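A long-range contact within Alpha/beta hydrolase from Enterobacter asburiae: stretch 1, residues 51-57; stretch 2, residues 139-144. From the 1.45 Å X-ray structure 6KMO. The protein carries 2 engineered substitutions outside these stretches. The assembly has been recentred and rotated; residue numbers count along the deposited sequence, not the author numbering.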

ATOM      1  N   THR A  51      28.966  -2.263  21.918  1.00 12.69           N
ATOM      2  CA  THR A  51      29.881  -2.717  20.891  1.00 11.18           C
ATOM      3  C   THR A  51      29.070  -3.246  19.713  1.00 11.44           C
ATOM      4  O   THR A  51      27.897  -3.592  19.864  1.00 11.73           O
ATOM      5  CB  THR A  51      30.761  -3.843  21.406  1.00 13.61           C
ATOM      6  OG1 THR A  51      29.959  -4.982  21.689  1.00 15.72           O
ATOM      7  CG2 THR A  51      31.498  -3.422  22.687  1.00 18.34           C
ATOM      8  N   PRO A  52      29.671  -3.326  18.526  1.00 12.34           N
ATOM      9  CA  PRO A  52      28.956  -3.966  17.408  1.00 12.16           C
ATOM     10  C   PRO A  52      28.438  -5.340  17.762  1.00 11.73           C
ATOM     11  O   PRO A  52      27.303  -5.681  17.412  1.00 10.44           O
ATOM     12  CB  PRO A  52      30.007  -3.993  16.297  1.00 12.42           C
ATOM     13  CG  PRO A  52      30.804  -2.763  16.560  1.00 16.49           C
ATOM     14  CD  PRO A  52      30.889  -2.638  18.070  1.00 13.59           C
ATOM     15  N   GLN A  53      29.232  -6.133  18.485  1.00 12.67           N
ATOM     16  CA  GLN A  53      28.808  -7.481  18.842  1.00 13.23           C
ATOM     17  C   GLN A  53      27.580  -7.458  19.752  1.00 11.38           C
ATOM     18  O   GLN A  53      26.606  -8.182  19.521  1.00 12.96           O
ATOM     19  CB  GLN A  53      29.981  -8.210  19.507  1.00 18.26           C
ATOM     20  CG  GLN A  53      31.194  -8.432  18.584  1.00 34.20           C
ATOM     21  CD  GLN A  53      32.081  -7.192  18.341  1.00 37.23           C
ATOM     22  OE1 GLN A  53      32.013  -6.181  19.048  1.00 24.21           O
ATOM     23  NE2 GLN A  53      32.929  -7.286  17.318  1.00 36.22           N
ATOM     24  N   GLU A  54      27.594  -6.602  20.780  1.00 11.48           N
ATOM     25  CA  GLU A  54      26.445  -6.488  21.666  1.00 12.86           C
ATOM     26  C   GLU A  54      25.205  -6.059  20.895  1.00 10.12           C
ATOM     27  O   GLU A  54      24.113  -6.611  21.100  1.00 12.94           O
ATOM     28  CB  GLU A  54      26.744  -5.474  22.774  1.00 14.24           C
ATOM     29  CG  GLU A  54      27.742  -5.959  23.809  1.00 17.76           C
ATOM     30  CD  GLU A  54      28.222  -4.850  24.728  1.00 23.62           C
ATOM     31  OE1 GLU A  54      28.128  -3.660  24.359  1.00 18.63           O
ATOM     32  OE2 GLU A  54      28.708  -5.178  25.835  1.00 28.68           O
ATOM     33  N   ALA A  55      25.350  -5.064  20.013  1.00 10.04           N
ATOM     34  CA  ALA A  55      24.208  -4.569  19.253  1.00  9.49           C
ATOM     35  C   ALA A  55      23.667  -5.647  18.326  1.00  8.84           C
ATOM     36  O   ALA A  55      22.452  -5.800  18.189  1.00  9.46           O
ATOM     37  CB  ALA A  55      24.632  -3.342  18.447  1.00  9.17           C
ATOM     38  N   ARG A  56      24.554  -6.403  17.685  1.00  8.97           N
ATOM     39  CA  ARG A  56      24.108  -7.479  16.810  1.00  8.29           C
ATOM     40  C   ARG A  56      23.255  -8.483  17.571  1.00 10.28           C
ATOM     41  O   ARG A  56      22.247  -8.972  17.048  1.00  9.47           O
ATOM     42  CB  ARG A  56      25.307  -8.168  16.179  1.00  8.54           C
ATOM     43  CG  ARG A  56      25.980  -7.319  15.118  1.00  8.86           C
ATOM     44  CD  ARG A  56      27.380  -7.789  14.758  1.00 10.26           C
ATOM     45  NE  ARG A  56      27.961  -6.808  13.845  1.00 10.29           N
ATOM     46  CZ  ARG A  56      29.252  -6.641  13.583  1.00  9.30           C
ATOM     47  NH1 ARG A  56      30.174  -7.414  14.136  1.00 11.85           N
ATOM     48  NH2 ARG A  56      29.610  -5.688  12.738  1.00  9.93           N
ATOM     49  N   GLN A  57      23.639  -8.792  18.805  1.00  9.43           N
ATOM     50  CA  GLN A  57      22.909  -9.775  19.604  1.00 10.85           C
ATOM     51  C   GLN A  57      21.506  -9.306  19.945  1.00 11.72           C
ATOM     52  O   GLN A  57      20.601 -10.142  20.105  1.00 11.56           O
ATOM     53  CB  GLN A  57      23.707 -10.108  20.866  1.00 13.38           C
ATOM     54  CG  GLN A  57      24.986 -10.874  20.553  1.00 13.86           C
ATOM     55  CD  GLN A  57      25.899 -11.032  21.748  1.00 20.09           C
ATOM     56  OE1 GLN A  57      26.136 -10.081  22.496  1.00 24.24           O
ATOM     57  NE2 GLN A  57      26.426 -12.238  21.924  1.00 19.45           N
ATOM     58  N   THR A 139      29.618  -7.842   3.688  1.00  7.04           N
ATOM     59  CA  THR A 139      30.448  -7.653   4.877  1.00  6.86           C
ATOM     60  C   THR A 139      29.873  -6.543   5.745  1.00  6.93           C
ATOM     61  O   THR A 139      29.592  -5.449   5.229  1.00  7.83           O
ATOM     62  CB  THR A 139      31.877  -7.286   4.480  1.00  7.81           C
ATOM     63  OG1 THR A 139      32.397  -8.290   3.601  1.00 10.06           O
ATOM     64  CG2 THR A 139      32.766  -7.183   5.715  1.00  8.49           C
ATOM     65  N   PRO A 140      29.697  -6.774   7.052  1.00  7.17           N
ATOM     66  CA  PRO A 140      29.157  -5.727   7.928  1.00  7.34           C
ATOM     67  C   PRO A 140      30.158  -4.609   8.162  1.00  7.35           C
ATOM     68  O   PRO A 140      31.365  -4.738   7.941  1.00  7.49           O
ATOM     69  CB  PRO A 140      28.877  -6.452   9.246  1.00  9.35           C
ATOM     70  CG  PRO A 140      29.028  -7.911   8.970  1.00 20.37           C
ATOM     71  CD  PRO A 140      29.915  -8.037   7.782  1.00  9.27           C
ATOM     72  N   SER A 141      29.632  -3.501   8.656  1.00  7.19           N
ATOM     73  CA  SER A 141      30.417  -2.419   9.222  1.00  7.24           C
ATOM     74  C   SER A 141      30.490  -2.576  10.737  1.00  7.98           C
ATOM     75  O   SER A 141      29.558  -3.089  11.362  1.00  8.08           O
ATOM     76  CB  SER A 141      29.789  -1.064   8.884  1.00  8.30           C
ATOM     77  OG  SER A 141      29.804  -0.832   7.474  1.00  8.03           O
ATOM     78  N   PRO A 142      31.584  -2.126  11.379  1.00  7.89           N
ATOM     79  CA  PRO A 142      32.712  -1.393  10.804  1.00  8.52           C
ATOM     80  C   PRO A 142      33.832  -2.254  10.243  1.00  8.48           C
ATOM     81  O   PRO A 142      34.859  -1.707   9.846  1.00  9.63           O
ATOM     82  CB  PRO A 142      33.209  -0.580  12.000  1.00  9.26           C
ATOM     83  CG  PRO A 142      32.953  -1.468  13.162  1.00  8.69           C
ATOM     84  CD  PRO A 142      31.639  -2.150  12.849  1.00  9.23           C
ATOM     85  N   GLU A 143      33.650  -3.572  10.203  1.00  8.92           N
ATOM     86  CA  GLU A 143      34.679  -4.430   9.608  1.00 10.04           C
ATOM     87  C   GLU A 143      35.007  -3.954   8.203  1.00 10.53           C
ATOM     88  O   GLU A 143      36.180  -3.915   7.796  1.00 12.90           O
ATOM     89  CB  GLU A 143      34.194  -5.878   9.587  1.00  8.98           C
ATOM     90  CG  GLU A 143      34.177  -6.586  10.969  1.00 14.50           C
ATOM     91  CD  GLU A 143      32.952  -6.312  11.868  1.00 16.50           C
ATOM     92  OE1 GLU A 143      32.114  -5.420  11.600  1.00 12.28           O
ATOM     93  OE2 GLU A 143      32.844  -7.021  12.901  1.00 18.45           O
ATOM     94  N   ALA A 144      33.983  -3.582   7.445  1.00  8.31           N
ATOM     95  CA  ALA A 144      34.130  -2.917   6.170  1.00  8.11           C
ATOM     96  C   ALA A 144      33.397  -1.587   6.238  1.00  9.66           C
ATOM     97  O   ALA A 144      32.444  -1.414   7.011  1.00  9.66           O
ATOM     98  CB  ALA A 144      33.548  -3.747   5.026  1.00 12.14           C
TER

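The contact joins the first turns of a helix to a segment with no regular helix or strand. The helix begins at Pro-52 and continues past Gln-57. The touching residues lie at least 84 positions apart in the chain. The backbones stay well separated: the nearest CA atoms, those of Pro-52 and Pro-142, are 8.0 Å apart. Side chains therefore do most of the bridging, and the contact is small, burying 185 Å² over both sides.

Arg-56 contributes the largest share, 70 Å². Its CA-to-CB bond points toward the other stretch. The side chain is extended, with chi1 m and both chi2 and chi3 t, so the guanidinium reaches across the gap. There it meets the carboxylate of Glu-143 in a salt bridge with two hydrogen bonds. Arg-56 NH2 donates to Glu-143 OE1 at 2.8 Å, and Arg-56 NH1 donates to Glu-143 OE2 at 3.0 Å. Both N-H...acceptor angles are 161°, close to linear. Each carboxylate oxygen thus has its own nitrogen, and opposite charges reinforce the hydrogen bonds.

Glu-143 has the next largest covered area, 32 Å². Its CA-to-CB bond points sideways, but the end of the side chain comes nearer. With chi1 m and chi2 p, the chain bends to bring its carboxylate to the edge of the guanidinium. The backbone oxygen of Ser-141 also lies near the guanidinium plane, with Ser-141 O 2.9 Å from Arg-56 NH2. Pro-140 adds an apolar neighbour: its CB is 3.6 Å from Arg-56 NH2.

Pro-142 loses 28 Å² and Pro-52 loses 26 Å². Their rings form the apolar part of the contact, with Pro-52 CG 3.9 Å from Pro-142 CD. This is a van der Waals distance and needs no polar partner. The peptide bond before Pro-142 is cis. Pro-142 CD also lies 4.1 Å from Arg-56 NH2, so this ring adjoins both the proline and the arginine of the helix.

Pro-52 and Arg-56 are four residues apart, about one helical turn, and both CA-to-CB bonds point toward the second stretch. Arg-56 N donates to Pro-52 O at 2.9 Å, a helical backbone bond linking the two. Thr-51 caps the helix: Glu-54 N donates to Thr-51 OG1 at 3.0 Å. In the second stretch, Ala-144 N donates to Pro-140 O at 2.9 Å, and Ser-141 OG donates to Ala-144 O at 2.7 Å. These local bonds tie together the segment that carries Glu-143.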